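Local coordinates for protein precorrin-3 methylase (Rhodobacter capsulatus, PDB 3NUT) that probably transfers a methyl group from S-adenosyl-L-methionine to a tetrapyrrole intermediate on the pathway to cobalamin (vitamin B12), at residues Leu16-Arg20 with Glu21-Thr25; Pro26-Thr29 with Ala30-Glu34; Asn145-Phe149 with Glu150-Lys154. One frame throughout, in Å; residues are numbered along the deposited sequence.

Contact 1: residues Leu16-Arg20 with Glu21-Thr25; sequences LGPGR and EDLVT. With SAH (S-adenosyl-L-homocysteine), chain E.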
loop_
_atom_site.group_PDB
_atom_site.type_symbol
_atom_site.label_atom_id
_atom_site.label_comp_id
_atom_site.label_asym_id
_atom_site.label_seq_id
_atom_site.Cartn_x
_atom_site.Cartn_y
_atom_site.Cartn_z
ATOM N N LEU A 16 -2.834 6.513 -10.856
ATOM C CA LEU A 16 -4.110 7.208 -10.900
ATOM C C LEU A 16 -5.070 6.783 -9.807
ATOM O O LEU A 16 -6.243 7.223 -9.826
ATOM C CB LEU A 16 -4.782 6.978 -12.272
ATOM C CG LEU A 16 -4.055 7.499 -13.516
ATOM C CD1 LEU A 16 -4.853 7.228 -14.757
ATOM C CD2 LEU A 16 -3.830 9.012 -13.451
ATOM N N GLY A 17 -4.628 5.952 -8.858
ATOM C CA GLY A 17 -5.557 5.382 -7.860
ATOM C C GLY A 17 -6.554 4.352 -8.428
ATOM O O GLY A 17 -6.485 3.977 -9.609
ATOM N N PRO A 18 -7.493 3.877 -7.583
ATOM C CA PRO A 18 -8.339 2.780 -8.022
ATOM C C PRO A 18 -9.539 3.173 -8.870
ATOM O O PRO A 18 -10.312 2.303 -9.255
ATOM C CB PRO A 18 -8.768 2.118 -6.706
ATOM C CG PRO A 18 -8.724 3.236 -5.705
ATOM C CD PRO A 18 -7.770 4.276 -6.191
ATOM N N GLY A 19 -9.706 4.455 -9.177
ATOM C CA GLY A 19 -10.810 4.856 -10.052
ATOM C C GLY A 19 -11.367 6.223 -9.750
ATOM O O GLY A 19 -11.386 7.088 -10.638
ATOM N N ARG A 20 -11.858 6.432 -8.521
ATOM C CA ARG A 20 -12.455 7.734 -8.211
ATOM C C ARG A 20 -11.428 8.864 -8.393
ATOM O O ARG A 20 -10.274 8.759 -7.974
ATOM C CB ARG A 20 -13.098 7.770 -6.814
ATOM C CG ARG A 20 -14.555 8.337 -6.856
ATOM C CD ARG A 20 -15.171 8.640 -5.495
ATOM N NE ARG A 20 -15.172 7.464 -4.644
ATOM C CZ ARG A 20 -14.354 7.257 -3.616
ATOM N NH1 ARG A 20 -13.422 8.156 -3.277
ATOM N NH2 ARG A 20 -14.467 6.131 -2.933
ATOM N N GLU A 21 -11.853 9.924 -9.063
ATOM C CA GLU A 21 -10.996 11.054 -9.385
ATOM C C GLU A 21 -10.505 11.725 -8.098
ATOM O O GLU A 21 -9.356 12.221 -8.027
ATOM C CB GLU A 21 -11.761 12.025 -10.282
ATOM C CG GLU A 21 -10.939 13.197 -10.836
ATOM C CD GLU A 21 -11.756 14.207 -11.647
ATOM O OE1 GLU A 21 -13.017 14.150 -11.646
ATOM O OE2 GLU A 21 -11.125 15.083 -12.279
ATOM N N ASP A 22 -11.344 11.718 -7.055
ATOM C CA ASP A 22 -10.947 12.378 -5.809
ATOM C C ASP A 22 -9.908 11.586 -5.002
ATOM O O ASP A 22 -9.628 11.915 -3.856
ATOM C CB ASP A 22 -12.150 12.841 -4.959
ATOM C CG ASP A 22 -12.912 11.683 -4.308
ATOM O OD1 ASP A 22 -12.672 10.500 -4.658
ATOM O OD2 ASP A 22 -13.764 11.976 -3.426
ATOM N N LEU A 23 -9.311 10.567 -5.611
ATOM C CA LEU A 23 -8.223 9.860 -4.957
ATOM C C LEU A 23 -6.864 10.052 -5.687
ATOM O O LEU A 23 -5.825 9.496 -5.263
ATOM C CB LEU A 23 -8.574 8.369 -4.794
ATOM C CG LEU A 23 -9.820 7.939 -3.988
ATOM C CD1 LEU A 23 -10.119 6.460 -4.245
ATOM C CD2 LEU A 23 -9.708 8.186 -2.480
ATOM N N VAL A 24 -6.867 10.830 -6.770
ATOM C CA VAL A 24 -5.626 11.137 -7.485
ATOM C C VAL A 24 -4.909 12.185 -6.652
ATOM O O VAL A 24 -5.536 13.165 -6.224
ATOM C CB VAL A 24 -5.875 11.672 -8.896
ATOM C CG1 VAL A 24 -4.562 11.854 -9.611
ATOM C CG2 VAL A 24 -6.776 10.704 -9.695
ATOM N N THR A 25 -3.615 11.986 -6.396
ATOM C CA THR A 25 -2.883 12.937 -5.572
ATOM C C THR A 25 -2.723 14.242 -6.320
ATOM O O THR A 25 -2.697 14.232 -7.533
ATOM C CB THR A 25 -1.551 12.392 -5.164
ATOM O OG1 THR A 25 -0.759 12.168 -6.345
ATOM C CG2 THR A 25 -1.751 11.127 -4.390
HETATM N N SAH E . -0.943 -0.773 -9.869
HETATM C CA SAH E . -2.265 -1.376 -9.519
HETATM C CB SAH E . -2.230 -2.904 -9.675
HETATM C CG SAH E . -2.259 -3.317 -11.147
HETATM S SD SAH E . -2.794 -4.994 -11.400
HETATM C C SAH E . -2.502 -1.003 -8.102
HETATM O O SAH E . -1.528 -0.528 -7.535
HETATM O OXT SAH E . -3.581 -1.141 -7.492
HETATM C "C5'" SAH E . -4.539 -4.791 -11.680
HETATM C "C4'" SAH E . -5.367 -5.546 -10.620
HETATM O "O4'" SAH E . -5.510 -4.719 -9.458
HETATM C "C3'" SAH E . -6.801 -5.933 -11.011
HETATM O "O3'" SAH E . -6.921 -7.236 -11.601
HETATM C "C2'" SAH E . -7.530 -5.935 -9.685
HETATM O "O2'" SAH E . -7.286 -7.146 -8.939
HETATM C "C1'" SAH E . -6.842 -4.813 -8.933
HETATM N N9 SAH E . -7.576 -3.532 -9.068
HETATM C C8 SAH E . -7.168 -2.424 -9.719
HETATM N N7 SAH E . -8.109 -1.437 -9.605
HETATM C C5 SAH E . -9.144 -1.911 -8.867
HETATM C C6 SAH E . -10.456 -1.409 -8.354
HETATM N N6 SAH E . -10.899 -0.152 -8.611
HETATM N N1 SAH E . -11.228 -2.249 -7.619
HETATM C C2 SAH E . -10.826 -3.508 -7.346
HETATM N N3 SAH E . -9.650 -4.021 -7.780
HETATM C C4 SAH E . -8.784 -3.292 -8.530
#
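A bend at chi3 (-57°) folds the Arg20 chain back beside Asp22, whose own chi1 of 72° lodges CG between its backbone N and carbonyl carbon. The two side chains therefore run alongside each other in the same direction, and Arg20 NH1 gives Asp22 OD1 a nearly straight, charged hydrogen bond of 2.8 Å. The oxygen uses its syn lone pair and lies in the guanidinium plane, although the carboxylate plane is turned 87° from it. NH1 also forms a salt bridge with Glu27 of the second subunit, its stronger partner, and so lies between two acidic groups. The same nitrogen passes 3.7 Å from Leu23 CG. The segment follows strand 10-15 and carries a Gly-Pro-Gly sequence; a classic beta bulge, in which Leu16 and Gly17 both face Gly87, marks the point where the chain leaves the parallel sheet. Gly17 and Gly19 both take positive phi, and the backbone then enters a short 3-10 turn, closed by Leu23 N to Arg20 O at 3.1 Å. Inside the loop, the Leu23 side chain meets that of Pro18 at about a right angle, its CD1 3.8 Å from Pro18 CD, while Val24 CG2 lies 3.5 Å from Leu16 O. On the ligand side, Pro18 O accepts a short but bent hydrogen bond from N6 of the S-adenosyl-L-homocysteine adenine, 2.6 Å long.

Contact 2: residues Pro26-Thr29 with Ala30-Glu34; sequences PEVT and AALAE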
loop_
_atom_site.group_PDB
_atom_site.type_symbol
_atom_site.label_atom_id
_atom_site.label_comp_id
_atom_site.label_asym_id
_atom_site.label_seq_id
_atom_site.Cartn_x
_atom_site.Cartn_y
_atom_site.Cartn_z
ATOM N N PRO A 26 -2.676 15.379 -5.606
ATOM C CA PRO A 26 -2.369 16.647 -6.284
ATOM C C PRO A 26 -1.031 16.629 -7.037
ATOM O O PRO A 26 -0.922 17.259 -8.077
ATOM C CB PRO A 26 -2.340 17.658 -5.128
ATOM C CG PRO A 26 -3.489 17.063 -4.192
ATOM C CD PRO A 26 -3.154 15.594 -4.219
ATOM N N GLU A 27 -0.039 15.932 -6.512
ATOM C CA GLU A 27 1.248 15.743 -7.212
ATOM C C GLU A 27 1.032 15.115 -8.595
ATOM O O GLU A 27 1.637 15.567 -9.594
ATOM C CB GLU A 27 2.183 14.865 -6.358
ATOM C CG GLU A 27 3.356 14.216 -7.136
ATOM C CD GLU A 27 4.421 13.570 -6.247
ATOM O OE1 GLU A 27 4.452 12.332 -6.060
ATOM O OE2 GLU A 27 5.261 14.311 -5.742
ATOM N N VAL A 28 0.161 14.079 -8.660
ATOM C CA VAL A 28 -0.126 13.406 -9.935
ATOM C C VAL A 28 -0.980 14.311 -10.826
ATOM O O VAL A 28 -0.685 14.467 -12.003
ATOM C CB VAL A 28 -0.700 11.949 -9.802
ATOM C CG1 VAL A 28 -1.266 11.445 -11.157
ATOM C CG2 VAL A 28 0.358 10.991 -9.280
ATOM N N THR A 29 -2.018 14.937 -10.276
ATOM C CA THR A 29 -2.767 15.905 -11.086
ATOM C C THR A 29 -1.804 16.983 -11.713
ATOM O O THR A 29 -2.002 17.385 -12.851
ATOM C CB THR A 29 -3.898 16.550 -10.285
ATOM O OG1 THR A 29 -4.875 15.540 -9.938
ATOM C CG2 THR A 29 -4.605 17.721 -11.085
ATOM N N ALA A 30 -0.793 17.428 -10.970
ATOM C CA ALA A 30 0.164 18.448 -11.470
ATOM C C ALA A 30 1.112 17.937 -12.573
ATOM O O ALA A 30 1.391 18.666 -13.522
ATOM C CB ALA A 30 0.965 19.060 -10.314
ATOM N N ALA A 31 1.608 16.700 -12.451
ATOM C CA ALA A 31 2.389 16.074 -13.525
ATOM C C ALA A 31 1.574 15.950 -14.829
ATOM O O ALA A 31 2.076 16.217 -15.929
ATOM C CB ALA A 31 2.909 14.687 -13.090
ATOM N N LEU A 32 0.318 15.532 -14.696
ATOM C CA LEU A 32 -0.563 15.377 -15.853
ATOM C C LEU A 32 -0.768 16.730 -16.526
ATOM O O LEU A 32 -0.867 16.790 -17.750
ATOM C CB LEU A 32 -1.926 14.748 -15.453
ATOM C CG LEU A 32 -2.004 13.247 -15.081
ATOM C CD1 LEU A 32 -3.328 12.922 -14.395
ATOM C CD2 LEU A 32 -1.818 12.333 -16.312
ATOM N N ALA A 33 -0.839 17.806 -15.739
ATOM C CA ALA A 33 -0.982 19.159 -16.312
ATOM C C ALA A 33 0.316 19.628 -16.995
ATOM O O ALA A 33 0.279 20.542 -17.828
ATOM C CB ALA A 33 -1.443 20.205 -15.242
ATOM N N GLU A 34 1.441 18.999 -16.646
ATOM C CA GLU A 34 2.752 19.323 -17.258
ATOM C C GLU A 34 3.168 18.482 -18.460
ATOM O O GLU A 34 4.061 18.879 -19.189
ATOM C CB GLU A 34 3.869 19.184 -16.243
ATOM C CG GLU A 34 4.002 20.292 -15.284
ATOM C CD GLU A 34 5.445 20.629 -15.096
ATOM O OE1 GLU A 34 6.021 20.192 -14.074
ATOM O OE2 GLU A 34 6.008 21.306 -16.009
#
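Pro26 O receives the N-H of Ala30 at 2.9 Å and so closes the opening turn of alpha-helix 26-34, which carries the chain from strand 10-15 towards strand 37-40 in a beta-alpha-beta crossover. As a proline it needs no acceptor for its own nitrogen, and Thr25, the N-cap residue, bonds Val28 N through OG1. Glu27 comes next: its carbonyl takes Ala31 N at 3.1 Å, while its carboxylate reaches away to Arg20 of the second subunit, so this helix end belongs to the dimer contact as well. Val28 is buried. It points from the helix to Leu116 of strand 113-116, together with Ala31, and its carbonyl accepts Leu32 N in the straightest of the four bonds, with an N-H...O angle of 168°. Thr29 turns to the exposed side, where a chi1 of -65° sets OG1 beside the backbone N, from where it makes a weak bond back to Thr25 O; Thr29 O takes Ala33 N at 3.1 Å. Leu32 rests on Val82 and Val84 of strand 80-85, and one turn of helix separates it from Val28, whose CG1 meets Leu32 CD1 at 4.1 Å.

Contact 3: residues Asn145-Phe149 with Glu150-Lys154; sequences NLKPF and EILEK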
loop_
_atom_site.group_PDB
_atom_site.type_symbol
_atom_site.label_atom_id
_atom_site.label_comp_id
_atom_site.label_asym_id
_atom_site.label_seq_id
_atom_site.Cartn_x
_atom_site.Cartn_y
_atom_site.Cartn_z
ATOM N N ASN A 145 1.860 -14.809 -15.556
ATOM C CA ASN A 145 2.210 -15.861 -16.508
ATOM C C ASN A 145 3.727 -15.959 -16.751
ATOM O O ASN A 145 4.208 -16.969 -17.267
ATOM C CB ASN A 145 1.423 -15.669 -17.814
ATOM C CG ASN A 145 -0.101 -15.549 -17.578
ATOM O OD1 ASN A 145 -0.692 -16.280 -16.769
ATOM N ND2 ASN A 145 -0.730 -14.616 -18.286
ATOM N N LEU A 146 4.472 -14.923 -16.339
ATOM C CA LEU A 146 5.951 -14.910 -16.403
ATOM C C LEU A 146 6.631 -15.764 -15.309
ATOM O O LEU A 146 7.822 -16.083 -15.410
ATOM C CB LEU A 146 6.501 -13.471 -16.357
ATOM C CG LEU A 146 6.262 -12.443 -17.482
ATOM C CD1 LEU A 146 6.907 -11.085 -17.135
ATOM C CD2 LEU A 146 6.762 -12.948 -18.828
ATOM N N LYS A 147 5.881 -16.110 -14.262
ATOM C CA LYS A 147 6.333 -17.068 -13.244
ATOM C C LYS A 147 5.793 -18.485 -13.539
ATOM O O LYS A 147 4.703 -18.638 -14.114
ATOM C CB LYS A 147 5.875 -16.633 -11.845
ATOM C CG LYS A 147 6.315 -15.230 -11.417
ATOM C CD LYS A 147 6.330 -15.052 -9.886
ATOM C CE LYS A 147 4.926 -14.839 -9.273
ATOM N NZ LYS A 147 4.057 -16.058 -9.274
ATOM N N PRO A 148 6.562 -19.527 -13.166
ATOM C CA PRO A 148 5.923 -20.844 -13.184
ATOM C C PRO A 148 5.029 -20.957 -11.949
ATOM O O PRO A 148 5.379 -20.420 -10.887
ATOM C CB PRO A 148 7.108 -21.820 -13.112
ATOM C CG PRO A 148 8.233 -21.037 -12.460
ATOM C CD PRO A 148 7.979 -19.572 -12.737
ATOM N N PHE A 149 3.881 -21.625 -12.087
ATOM C CA PHE A 149 2.937 -21.814 -10.970
ATOM C C PHE A 149 3.651 -22.204 -9.660
ATOM O O PHE A 149 3.242 -21.806 -8.566
ATOM C CB PHE A 149 1.857 -22.845 -11.333
ATOM C CG PHE A 149 0.822 -23.027 -10.264
ATOM C CD1 PHE A 149 -0.308 -22.214 -10.228
ATOM C CD2 PHE A 149 0.993 -23.990 -9.268
ATOM C CE1 PHE A 149 -1.258 -22.366 -9.221
ATOM C CE2 PHE A 149 0.050 -24.147 -8.260
ATOM C CZ PHE A 149 -1.075 -23.334 -8.238
ATOM N N GLU A 150 4.723 -22.976 -9.799
ATOM C CA GLU A 150 5.605 -23.364 -8.707
ATOM C C GLU A 150 5.897 -22.233 -7.702
ATOM O O GLU A 150 5.751 -22.429 -6.493
ATOM C CB GLU A 150 6.902 -23.896 -9.315
ATOM C CG GLU A 150 7.781 -24.717 -8.394
ATOM C CD GLU A 150 9.227 -24.755 -8.887
ATOM O OE1 GLU A 150 9.697 -25.850 -9.296
ATOM O OE2 GLU A 150 9.880 -23.681 -8.888
ATOM N N ILE A 151 6.295 -21.058 -8.197
ATOM C CA ILE A 151 6.671 -19.939 -7.319
ATOM C C ILE A 151 5.482 -19.309 -6.572
ATOM O O ILE A 151 5.573 -18.993 -5.378
ATOM C CB ILE A 151 7.435 -18.843 -8.077
ATOM C CG1 ILE A 151 8.684 -19.417 -8.780
ATOM C CG2 ILE A 151 7.773 -17.655 -7.126
ATOM C CD1 ILE A 151 9.847 -19.825 -7.847
ATOM N N LEU A 152 4.379 -19.117 -7.281
ATOM C CA LEU A 152 3.129 -18.664 -6.674
ATOM C C LEU A 152 2.705 -19.547 -5.482
ATOM O O LEU A 152 2.209 -19.051 -4.451
ATOM C CB LEU A 152 2.022 -18.634 -7.735
ATOM C CG LEU A 152 0.644 -18.203 -7.257
ATOM C CD1 LEU A 152 0.741 -16.870 -6.514
ATOM C CD2 LEU A 152 -0.365 -18.130 -8.415
ATOM N N GLU A 153 2.911 -20.855 -5.634
ATOM C CA GLU A 153 2.563 -21.823 -4.601
ATOM C C GLU A 153 3.485 -21.643 -3.389
ATOM O O GLU A 153 3.016 -21.580 -2.246
ATOM C CB GLU A 153 2.622 -23.252 -5.166
ATOM C CG GLU A 153 1.916 -24.308 -4.294
ATOM C CD GLU A 153 2.333 -25.750 -4.608
ATOM O OE1 GLU A 153 1.676 -26.665 -4.052
ATOM O OE2 GLU A 153 3.308 -25.976 -5.378
ATOM N N LYS A 154 4.787 -21.527 -3.641
ATOM C CA LYS A 154 5.748 -21.254 -2.571
ATOM C C LYS A 154 5.360 -19.968 -1.805
ATOM O O LYS A 154 5.526 -19.887 -0.576
ATOM C CB LYS A 154 7.177 -21.175 -3.135
ATOM C CG LYS A 154 8.255 -20.670 -2.151
ATOM C CD LYS A 154 9.640 -20.545 -2.797
ATOM C CE LYS A 154 9.732 -19.328 -3.721
ATOM N NZ LYS A 154 11.148 -19.095 -4.208
#
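Lys147 touches Ile151 and Leu152 across the first turn of helix 149-161. CB leaves the backbone toward the helix, with CG anti to the carbonyl carbon (chi1 -56°). The Lys147 chain then crosses that of Ile151 at about a right angle, CD coming to 4.1 Å from Ile151 CG2. Bends at chi3 (-78°) and chi4 (71°) curl the rest of the chain inward, so that NZ finishes 3.6 Å from Leu152 CB. The ammonium group thus stands near the amino-terminal end of a helix, where the helix dipole would probably be unfavourable to it; the side chain also packs on Asp136 of the second subunit. Next in sequence, Pro148 sets its ring obliquely against Ile151, CD being 4.0 Å from Ile151 CG1, while Pro148 O accepts Ile151 N at 2.9 Å, three residues on, from above its carbonyl plane. The regular i to i+4 bonding starts with Phe149 O, which takes Glu153 N at 3.1 Å. The Phe149 ring swings along the helix: CE2 approaches Glu153 CB to 4.1 Å, and CE1 lies more loosely, 4.4 Å from Leu152 CD2. This is the entry to a beta-alpha-beta crossover linking the adjacent parallel strands 137-141 and 165-169. Helix 179-190 lies alongside, contributing Arg182 as a cation-pi partner of Phe149, Gln179 as a neighbour of Phe149 and Leu152, and Ile186 next to Glu153, while Leu152 also packs on Leu142, just beyond strand 137-141.

Overall arrangement
Contacts 1 and 2 form one continuous piece of structure, loop then helix, with centres 12 Å apart. They touch where Leu16 CD2 meets Leu32 CD1 at 4.1 Å and where Val24 CG1 meets Thr29 OG1 at 3.7 Å. Contact 3 lies on the opposite side of the chain's centre, about 31 Å from contact 1 and 37 Å from contact 2, centre to centre. The ligand lies between these regions: contact 1 bonds to its adenine directly, whereas the side chains of Val28 in contact 2 and Lys147 in contact 3 remain about 12 and 13 Å from it. All three contacts touch the second subunit.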